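PDB 3EEY: putative rRNA methylase from Clostridium thermocellum ATCC 27405, which binds S-adenosylmethionine and is probably a methyltransferase, with ribosomal RNA as its presumed substrate. Local coordinates for residues Tyr15-Phe19 and Gly132-Thr136; Ser8-Ser12 and Pro179-Val183; Lys163-Arg169 and Val183-Ser189. The contacts are given in a common frame with arbitrary orientation. Residues are numbered along the deposited sequence.

Interaction 1: residues Tyr15-Phe19 and Gly132-Thr136; sequences YIKMF and GGIIT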
loop_
_atom_site.group_PDB
_atom_site.type_symbol
_atom_site.label_atom_id
_atom_site.label_comp_id
_atom_site.label_asym_id
_atom_site.label_seq_id
_atom_site.Cartn_x
_atom_site.Cartn_y
_atom_site.Cartn_z
ATOM N N TYR A 15 1.987 -8.992 -3.086
ATOM C CA TYR A 15 2.216 -9.237 -1.663
ATOM C C TYR A 15 2.353 -10.718 -1.333
ATOM O O TYR A 15 3.146 -11.085 -0.471
ATOM C CB TYR A 15 1.106 -8.617 -0.813
ATOM C CG TYR A 15 1.340 -7.164 -0.472
ATOM C CD1 TYR A 15 0.674 -6.148 -1.160
ATOM C CD2 TYR A 15 2.228 -6.800 0.541
ATOM C CE1 TYR A 15 0.890 -4.804 -0.855
ATOM C CE2 TYR A 15 2.444 -5.458 0.862
ATOM C CZ TYR A 15 1.775 -4.466 0.161
ATOM O OH TYR A 15 1.986 -3.135 0.462
ATOM N N ILE A 16 1.586 -11.557 -2.024
ATOM C CA ILE A 16 1.634 -13.002 -1.816
ATOM C C ILE A 16 2.956 -13.583 -2.341
ATOM O O ILE A 16 3.582 -14.395 -1.660
ATOM C CB ILE A 16 0.368 -13.735 -2.405
ATOM C CG1 ILE A 16 -0.912 -13.390 -1.622
ATOM C CG2 ILE A 16 0.552 -15.228 -2.434
ATOM C CD1 ILE A 16 -0.944 -13.800 -0.152
ATOM N N LYS A 17 3.382 -13.139 -3.525
ATOM C CA LYS A 17 4.683 -13.509 -4.108
ATOM C C LYS A 17 5.882 -13.184 -3.199
ATOM O O LYS A 17 6.845 -13.948 -3.165
ATOM C CB LYS A 17 4.875 -12.829 -5.470
ATOM C CG LYS A 17 4.366 -13.606 -6.675
ATOM C CD LYS A 17 3.904 -12.681 -7.801
ATOM C CE LYS A 17 4.924 -11.598 -8.167
ATOM N NZ LYS A 17 5.534 -11.800 -9.509
ATOM N N MET A 18 5.808 -12.063 -2.471
ATOM C CA MET A 18 6.820 -11.652 -1.475
ATOM C C MET A 18 6.995 -12.653 -0.340
ATOM O O MET A 18 8.089 -12.823 0.188
ATOM C CB MET A 18 6.433 -10.319 -0.819
ATOM C CG MET A 18 6.806 -9.029 -1.547
ATOM S SD MET A 18 6.038 -7.591 -0.731
ATOM C CE MET A 18 7.106 -7.355 0.690
ATOM N N PHE A 19 5.904 -13.302 0.044
ATOM C CA PHE A 19 5.865 -14.076 1.279
ATOM C C PHE A 19 5.875 -15.583 1.058
ATOM O O PHE A 19 6.415 -16.325 1.870
ATOM C CB PHE A 19 4.623 -13.690 2.081
ATOM C CG PHE A 19 4.766 -12.414 2.853
ATOM C CD1 PHE A 19 5.049 -12.451 4.212
ATOM C CD2 PHE A 19 4.598 -11.176 2.242
ATOM C CE1 PHE A 19 5.178 -11.280 4.947
ATOM C CE2 PHE A 19 4.728 -9.997 2.966
ATOM C CZ PHE A 19 5.020 -10.051 4.325
ATOM N N GLY A 132 5.333 -13.970 10.599
ATOM C CA GLY A 132 5.861 -13.541 9.311
ATOM C C GLY A 132 4.998 -13.982 8.139
ATOM O O GLY A 132 5.422 -13.872 6.995
ATOM N N GLY A 133 3.797 -14.485 8.430
ATOM C CA GLY A 133 2.829 -14.887 7.410
ATOM C C GLY A 133 1.881 -13.757 7.058
ATOM O O GLY A 133 1.815 -12.782 7.783
ATOM N N ILE A 134 1.141 -13.895 5.955
ATOM C CA ILE A 134 0.310 -12.795 5.437
ATOM C C ILE A 134 -1.111 -13.216 5.085
ATOM O O ILE A 134 -1.339 -14.318 4.618
ATOM C CB ILE A 134 1.011 -12.062 4.240
ATOM C CG1 ILE A 134 0.293 -10.759 3.879
ATOM C CG2 ILE A 134 1.114 -12.964 2.989
ATOM C CD1 ILE A 134 1.168 -9.542 3.859
ATOM N N ILE A 135 -2.071 -12.345 5.354
ATOM C CA ILE A 135 -3.419 -12.476 4.821
ATOM C C ILE A 135 -3.632 -11.273 3.922
ATOM O O ILE A 135 -3.351 -10.148 4.330
ATOM C CB ILE A 135 -4.498 -12.477 5.934
ATOM C CG1 ILE A 135 -4.319 -13.685 6.851
ATOM C CG2 ILE A 135 -5.926 -12.472 5.336
ATOM C CD1 ILE A 135 -4.837 -13.482 8.259
ATOM N N THR A 136 -4.103 -11.506 2.697
ATOM C CA THR A 136 -4.570 -10.413 1.851
ATOM C C THR A 136 -6.092 -10.474 1.715
ATOM O O THR A 136 -6.664 -11.548 1.587
ATOM C CB THR A 136 -3.907 -10.423 0.458
ATOM O OG1 THR A 136 -4.276 -11.617 -0.235
ATOM C CG2 THR A 136 -2.387 -10.349 0.579
#
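Helix 15-19 and strand 133-136 run nearly antiparallel, at 166°, with their axes 8.8 Å apart at closest approach, so the two lie alongside each other in opposite directions. The nearest alpha carbons are Phe-19 CA and Gly-133 CA, 6.9 Å apart. That spacing leaves room for a layer of side chains, and Ile-134 has the largest share of the buried surface. Its CA-to-CB bond points toward the helix and brings CB 4.0 Å from the centroid of the Phe-19 ring, only 11° off the ring normal, a CH-pi contact over the face. Ile-134 CG2 also reaches Ile-16 CD1 at 3.8 Å, while Ile-134 CD1 lies 4.4 Å from Tyr-15 CD2. Two residues on, Thr-136 points the same way, and its CG2 meets Ile-16 CD1 at 3.8 Å and Tyr-15 CB at 4.1 Å. Ile-135, in between, faces away to pack on helix 115-128. At the other end the edge of the Phe-19 ring comes up against the backbone, with CD1 3.1 Å from Gly-132 O. Gly-132 has a positive phi of 81°, which favours glycine, and the chain turns a corner there. The Tyr-15 ring leads away from the strand, and its OH is hydrogen-bonded to Gln-168. Ile-5 of the second subunit packs on Ile-134 as well. A helix packed on one face of a mostly parallel sheet is typical of the three-layer alpha/beta/alpha, Rossmann-like fold of S-adenosylmethionine-dependent methyltransferases; here the Thr-136 side chain ends up about 9 Å from the bound S-adenosylmethionine.

Interaction 2: residues Ser8-Ser12 and Pro179-Val183; sequences SLGQS and PPILV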
loop_
_atom_site.group_PDB
_atom_site.type_symbol
_atom_site.label_atom_id
_atom_site.label_comp_id
_atom_site.label_asym_id
_atom_site.label_seq_id
_atom_site.Cartn_x
_atom_site.Cartn_y
_atom_site.Cartn_z
ATOM N N SER A 8 -5.825 -3.063 -6.407
ATOM C CA SER A 8 -5.835 -3.925 -5.223
ATOM C C SER A 8 -5.674 -5.404 -5.557
ATOM O O SER A 8 -4.834 -6.088 -4.968
ATOM C CB SER A 8 -7.099 -3.687 -4.411
ATOM O OG SER A 8 -7.101 -2.372 -3.891
ATOM N N LEU A 9 -6.443 -5.876 -6.536
ATOM C CA LEU A 9 -6.337 -7.248 -7.021
ATOM C C LEU A 9 -4.926 -7.633 -7.474
ATOM O O LEU A 9 -4.421 -8.683 -7.092
ATOM C CB LEU A 9 -7.340 -7.494 -8.153
ATOM C CG LEU A 9 -7.439 -8.912 -8.732
ATOM C CD1 LEU A 9 -7.868 -9.954 -7.691
ATOM C CD2 LEU A 9 -8.387 -8.928 -9.916
ATOM N N GLY A 10 -4.295 -6.779 -8.273
ATOM C CA GLY A 10 -2.925 -6.994 -8.722
ATOM C C GLY A 10 -1.895 -6.925 -7.609
ATOM O O GLY A 10 -0.923 -7.677 -7.615
ATOM N N GLN A 11 -2.114 -6.018 -6.660
ATOM C CA GLN A 11 -1.241 -5.838 -5.502
ATOM C C GLN A 11 -1.289 -6.994 -4.497
ATOM O O GLN A 11 -0.259 -7.331 -3.902
ATOM C CB GLN A 11 -1.553 -4.520 -4.804
ATOM C CG GLN A 11 -1.009 -3.301 -5.517
ATOM C CD GLN A 11 -1.010 -2.082 -4.647
ATOM O OE1 GLN A 11 -0.451 -2.082 -3.543
ATOM N NE2 GLN A 11 -1.636 -1.023 -5.134
ATOM N N SER A 12 -2.472 -7.597 -4.320
ATOM C CA SER A 12 -2.621 -8.803 -3.492
ATOM C C SER A 12 -1.700 -9.943 -3.945
ATOM O O SER A 12 -1.039 -10.575 -3.125
ATOM C CB SER A 12 -4.076 -9.270 -3.442
ATOM O OG SER A 12 -4.522 -9.778 -4.690
ATOM N N PRO A 179 -13.694 1.734 -6.052
ATOM C CA PRO A 179 -12.529 0.934 -6.411
ATOM C C PRO A 179 -12.238 -0.051 -5.271
ATOM O O PRO A 179 -12.331 0.323 -4.094
ATOM C CB PRO A 179 -11.413 1.981 -6.552
ATOM C CG PRO A 179 -11.862 3.131 -5.726
ATOM C CD PRO A 179 -13.346 3.154 -5.854
ATOM N N PRO A 180 -11.965 -1.322 -5.610
ATOM C CA PRO A 180 -11.671 -2.340 -4.595
ATOM C C PRO A 180 -10.526 -1.963 -3.650
ATOM O O PRO A 180 -9.539 -1.348 -4.061
ATOM C CB PRO A 180 -11.313 -3.579 -5.429
ATOM C CG PRO A 180 -12.007 -3.360 -6.729
ATOM C CD PRO A 180 -11.949 -1.885 -6.975
ATOM N N ILE A 181 -10.696 -2.322 -2.384
ATOM C CA ILE A 181 -9.762 -1.986 -1.315
ATOM C C ILE A 181 -8.898 -3.193 -0.958
ATOM O O ILE A 181 -9.417 -4.286 -0.849
ATOM C CB ILE A 181 -10.554 -1.504 -0.089
ATOM C CG1 ILE A 181 -11.118 -0.103 -0.354
ATOM C CG2 ILE A 181 -9.712 -1.510 1.180
ATOM C CD1 ILE A 181 -12.166 0.325 0.648
ATOM N N LEU A 182 -7.588 -2.991 -0.782
ATOM C CA LEU A 182 -6.692 -4.053 -0.313
ATOM C C LEU A 182 -6.307 -3.912 1.162
ATOM O O LEU A 182 -5.764 -2.896 1.566
ATOM C CB LEU A 182 -5.415 -4.100 -1.150
ATOM C CG LEU A 182 -4.365 -5.132 -0.718
ATOM C CD1 LEU A 182 -4.854 -6.575 -0.879
ATOM C CD2 LEU A 182 -3.075 -4.922 -1.468
ATOM N N VAL A 183 -6.574 -4.950 1.950
ATOM C CA VAL A 183 -6.073 -5.019 3.317
ATOM C C VAL A 183 -5.015 -6.123 3.402
ATOM O O VAL A 183 -5.225 -7.230 2.927
ATOM C CB VAL A 183 -7.206 -5.218 4.355
ATOM C CG1 VAL A 183 -6.658 -5.212 5.753
ATOM C CG2 VAL A 183 -8.242 -4.105 4.246
HETATM O O HOH W 1 -8.448 -1.841 -6.860
#
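Pro-179 leads into the strand without touching the helix; its carbonyl instead accepts a hydrogen bond from Tyr-141 OH. Contact begins at Pro-180, whose carbonyl is the polar centre of the interface. Ser-8 OG donates to Pro-180 O at a short 2.6 Å, and a water fastens the same pair a second time, accepting from Ser-8 N at 2.9 Å and donating to Pro-180 O at 3.0 Å. The first residue of the helix thus reaches the one carbonyl twice, directly from its hydroxyl and through the water from its amide, which at a helix start has no carbonyl of an earlier turn to bind. Ser-8 CB and Pro-180 CB add a looser touch at 4.3 Å.

At Ile-181 the strand proper starts, and its side chain turns away from the helix. Leu-182 turns back toward it: its CA is 5.0 Å from Ser-8 CA, and its two methyls reach one turn further along the helix, CD2 to Gln-11 CB at 3.7 Å and CD1 to Ser-12 CB at 3.8 Å. Ser-12 OG itself is bonded back to Leu-9 O at 2.6 Å. Val-183 faces the far side of the sheet, where helix 148-157 covers it.

Helix 8-12 runs nearly parallel to strand 181-183, with 25° between their directions and 7.9 Å between the axes. The strand is flanked by 133-139, on which Ser-12 also packs, and by 165-172, whose Phe-172 touches Gln-11. The amide of Gln-11 reaches across to Gln-168 of the second subunit.

Interaction 3: residues Lys163-Arg169 and Val183-Ser189; sequences KKFIVQR and VCIEKIS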
loop_
_atom_site.group_PDB
_atom_site.type_symbol
_atom_site.label_atom_id
_atom_site.label_comp_id
_atom_site.label_asym_id
_atom_site.label_seq_id
_atom_site.Cartn_x
_atom_site.Cartn_y
_atom_site.Cartn_z
ATOM N N LYS A 163 0.658 -5.093 18.244
ATOM C CA LYS A 163 1.856 -5.784 18.721
ATOM C C LYS A 163 1.958 -7.195 18.143
ATOM O O LYS A 163 3.035 -7.792 18.137
ATOM C CB LYS A 163 1.887 -5.836 20.256
ATOM C CG LYS A 163 1.865 -4.469 20.922
ATOM C CD LYS A 163 2.924 -4.350 22.005
ATOM C CE LYS A 163 3.270 -2.898 22.351
ATOM N NZ LYS A 163 2.299 -1.862 21.871
ATOM N N LYS A 164 0.830 -7.710 17.658
ATOM C CA LYS A 164 0.754 -9.037 17.053
ATOM C C LYS A 164 0.615 -8.995 15.526
ATOM O O LYS A 164 1.167 -9.844 14.838
ATOM C CB LYS A 164 -0.393 -9.860 17.663
ATOM C CG LYS A 164 -0.410 -9.940 19.189
ATOM C CD LYS A 164 0.828 -10.620 19.759
ATOM C CE LYS A 164 0.823 -10.585 21.277
ATOM N NZ LYS A 164 2.138 -10.138 21.804
ATOM N N PHE A 165 -0.121 -8.014 15.002
ATOM C CA PHE A 165 -0.360 -7.918 13.554
ATOM C C PHE A 165 -0.185 -6.508 13.015
ATOM O O PHE A 165 -0.570 -5.528 13.656
ATOM C CB PHE A 165 -1.768 -8.413 13.176
ATOM C CG PHE A 165 -2.055 -9.846 13.559
ATOM C CD1 PHE A 165 -1.822 -10.879 12.657
ATOM C CD2 PHE A 165 -2.591 -10.161 14.807
ATOM C CE1 PHE A 165 -2.087 -12.203 13.008
ATOM C CE2 PHE A 165 -2.857 -11.484 15.167
ATOM C CZ PHE A 165 -2.609 -12.501 14.271
ATOM N N ILE A 166 0.406 -6.417 11.828
ATOM C CA ILE A 166 0.352 -5.207 11.001
ATOM C C ILE A 166 -0.887 -5.292 10.114
ATOM O O ILE A 166 -1.076 -6.275 9.426
ATOM C CB ILE A 166 1.605 -5.055 10.095
ATOM C CG1 ILE A 166 2.890 -5.063 10.927
ATOM C CG2 ILE A 166 1.532 -3.774 9.267
ATOM C CD1 ILE A 166 4.162 -5.060 10.095
ATOM N N VAL A 167 -1.745 -4.279 10.157
ATOM C CA VAL A 167 -2.908 -4.228 9.273
ATOM C C VAL A 167 -2.788 -2.983 8.380
ATOM O O VAL A 167 -2.857 -1.851 8.844
ATOM C CB VAL A 167 -4.265 -4.262 10.045
ATOM C CG1 VAL A 167 -5.444 -4.281 9.068
ATOM C CG2 VAL A 167 -4.346 -5.477 10.975
ATOM N N GLN A 168 -2.584 -3.212 7.093
ATOM C CA GLN A 168 -2.351 -2.138 6.161
ATOM C C GLN A 168 -3.466 -2.074 5.134
ATOM O O GLN A 168 -3.742 -3.052 4.452
ATOM C CB GLN A 168 -1.014 -2.338 5.475
ATOM C CG GLN A 168 -0.634 -1.259 4.508
ATOM C CD GLN A 168 0.376 -1.748 3.493
ATOM O OE1 GLN A 168 1.569 -1.502 3.621
ATOM N NE2 GLN A 168 -0.099 -2.467 2.486
ATOM N N ARG A 169 -4.105 -0.913 5.035
ATOM C CA ARG A 169 -5.110 -0.675 4.019
ATOM C C ARG A 169 -4.543 0.134 2.844
ATOM O O ARG A 169 -3.843 1.115 3.042
ATOM C CB ARG A 169 -6.308 0.040 4.617
ATOM C CG ARG A 169 -7.477 0.142 3.643
ATOM C CD ARG A 169 -8.506 1.156 4.085
ATOM N NE ARG A 169 -7.927 2.426 4.528
ATOM C CZ ARG A 169 -8.573 3.312 5.287
ATOM N NH1 ARG A 169 -9.819 3.070 5.679
ATOM N NH2 ARG A 169 -7.983 4.437 5.656
ATOM N N VAL A 183 -6.574 -4.950 1.950
ATOM C CA VAL A 183 -6.073 -5.019 3.317
ATOM C C VAL A 183 -5.015 -6.123 3.402
ATOM O O VAL A 183 -5.225 -7.230 2.927
ATOM C CB VAL A 183 -7.206 -5.218 4.355
ATOM C CG1 VAL A 183 -6.658 -5.212 5.753
ATOM C CG2 VAL A 183 -8.242 -4.105 4.246
ATOM N N CYS A 184 -3.858 -5.789 3.961
ATOM C CA CYS A 184 -2.793 -6.749 4.193
ATOM C C CYS A 184 -2.597 -6.925 5.683
ATOM O O CYS A 184 -2.346 -5.958 6.389
ATOM C CB CYS A 184 -1.488 -6.271 3.566
ATOM S SG CYS A 184 -1.483 -6.320 1.790
ATOM N N ILE A 185 -2.744 -8.158 6.158
ATOM C CA ILE A 185 -2.512 -8.493 7.559
ATOM C C ILE A 185 -1.273 -9.368 7.661
ATOM O O ILE A 185 -1.224 -10.430 7.057
ATOM C CB ILE A 185 -3.714 -9.258 8.162
ATOM C CG1 ILE A 185 -5.028 -8.518 7.884
ATOM C CG2 ILE A 185 -3.509 -9.501 9.650
ATOM C CD1 ILE A 185 -6.237 -9.400 7.920
ATOM N N GLU A 186 -0.275 -8.920 8.416
ATOM C CA GLU A 186 0.951 -9.693 8.614
ATOM C C GLU A 186 1.165 -9.967 10.087
ATOM O O GLU A 186 1.163 -9.038 10.887
ATOM C CB GLU A 186 2.174 -8.944 8.079
ATOM C CG GLU A 186 3.428 -9.811 8.067
ATOM C CD GLU A 186 4.717 -9.047 7.846
ATOM O OE1 GLU A 186 4.674 -7.865 7.467
ATOM O OE2 GLU A 186 5.793 -9.641 8.054
ATOM N N LYS A 187 1.361 -11.233 10.443
ATOM C CA LYS A 187 1.661 -11.606 11.824
ATOM C C LYS A 187 3.103 -11.259 12.152
ATOM O O LYS A 187 4.014 -11.631 11.428
ATOM C CB LYS A 187 1.392 -13.096 12.068
ATOM C CG LYS A 187 1.612 -13.548 13.513
ATOM C CD LYS A 187 1.266 -15.016 13.731
ATOM C CE LYS A 187 -0.119 -15.168 14.312
ATOM N NZ LYS A 187 -0.571 -16.575 14.512
ATOM N N ILE A 188 3.303 -10.522 13.241
ATOM C CA ILE A 188 4.653 -10.142 13.661
ATOM C C ILE A 188 5.049 -10.744 15.011
ATOM O O ILE A 188 6.231 -10.763 15.367
ATOM C CB ILE A 188 4.863 -8.604 13.639
ATOM C CG1 ILE A 188 3.879 -7.886 14.575
ATOM C CG2 ILE A 188 4.770 -8.081 12.213
ATOM C CD1 ILE A 188 4.129 -6.399 14.712
ATOM N N SER A 189 4.051 -11.234 15.744
ATOM C CA SER A 189 4.264 -11.934 17.010
ATOM C C SER A 189 3.237 -13.031 17.272
ATOM O O SER A 189 2.071 -12.938 16.873
ATOM C CB SER A 189 4.299 -10.957 18.195
ATOM O OG SER A 189 5.611 -10.460 18.413
#
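Val-167 sits in the middle of the apolar face, its CG1 3.7 Å from Val-183 CG1 and its CG2 4.3 Å from Ile-185 CG2. Phe-165 extends the row, with CD1 3.7 Å from Ile-185 CG2 and CZ 3.6 Å from Lys-187 CE. Helices 115-128 and 148-157 cover this side. The two strands run antiparallel at 169° as the arms of a beta hairpin whose second strand, 181-187, slots in antiparallel between 133-139 and 165-172, the strand order 3-2-1-4-5-7-6 of class I methyltransferases. Two hydrogen-bonded pairs hold them: Ile-166 with Glu-186, both N-to-O distances 2.9 Å, and Gln-168 with Cys-184, both 2.8 Å. Their side chains share the opposite face, where Tyr-15 and Phe-19 of helix 8-19 pack on Cys-184 and Glu-186.

Where the ladder ends, Lys-164 O takes two donors, Ile-188 N at 2.8 Å and, weakly, Ser-189 N at 3.3 Å. Lys-187 NZ bonds to the carbonyl oxygens of Leu-129 and Met-126 and forms a salt bridge with Glu-190. Arg-169 forms one with Asp-171 of the second subunit; a strand of that subunit pairs antiparallel with Gln-168 and Arg-169 and carries the sheet across the interface.

Starting from the N terminus, helix 8-19 supplies the first half of two contacts: its opening turn goes to interaction 2 and its later residues to interaction 1. Interaction 1 closes first, when the chain returns at 132-136 after building the first four parallel strands. The chain then passes through 163-169, which opens interaction 3, before 179-183 closes interaction 2 around the whole of interaction 1. Interaction 3 closes last, at 183-189, so it crosses interaction 2 and shares Val-183 with it, but follows interaction 1 in series. Strands 133-139 and 181-187 are neighbours, with Ile-135 N 2.7 Å from Ile-185 O. Interactions 1 and 2 tie the helix to these two strands, and interaction 3 adds 165-172.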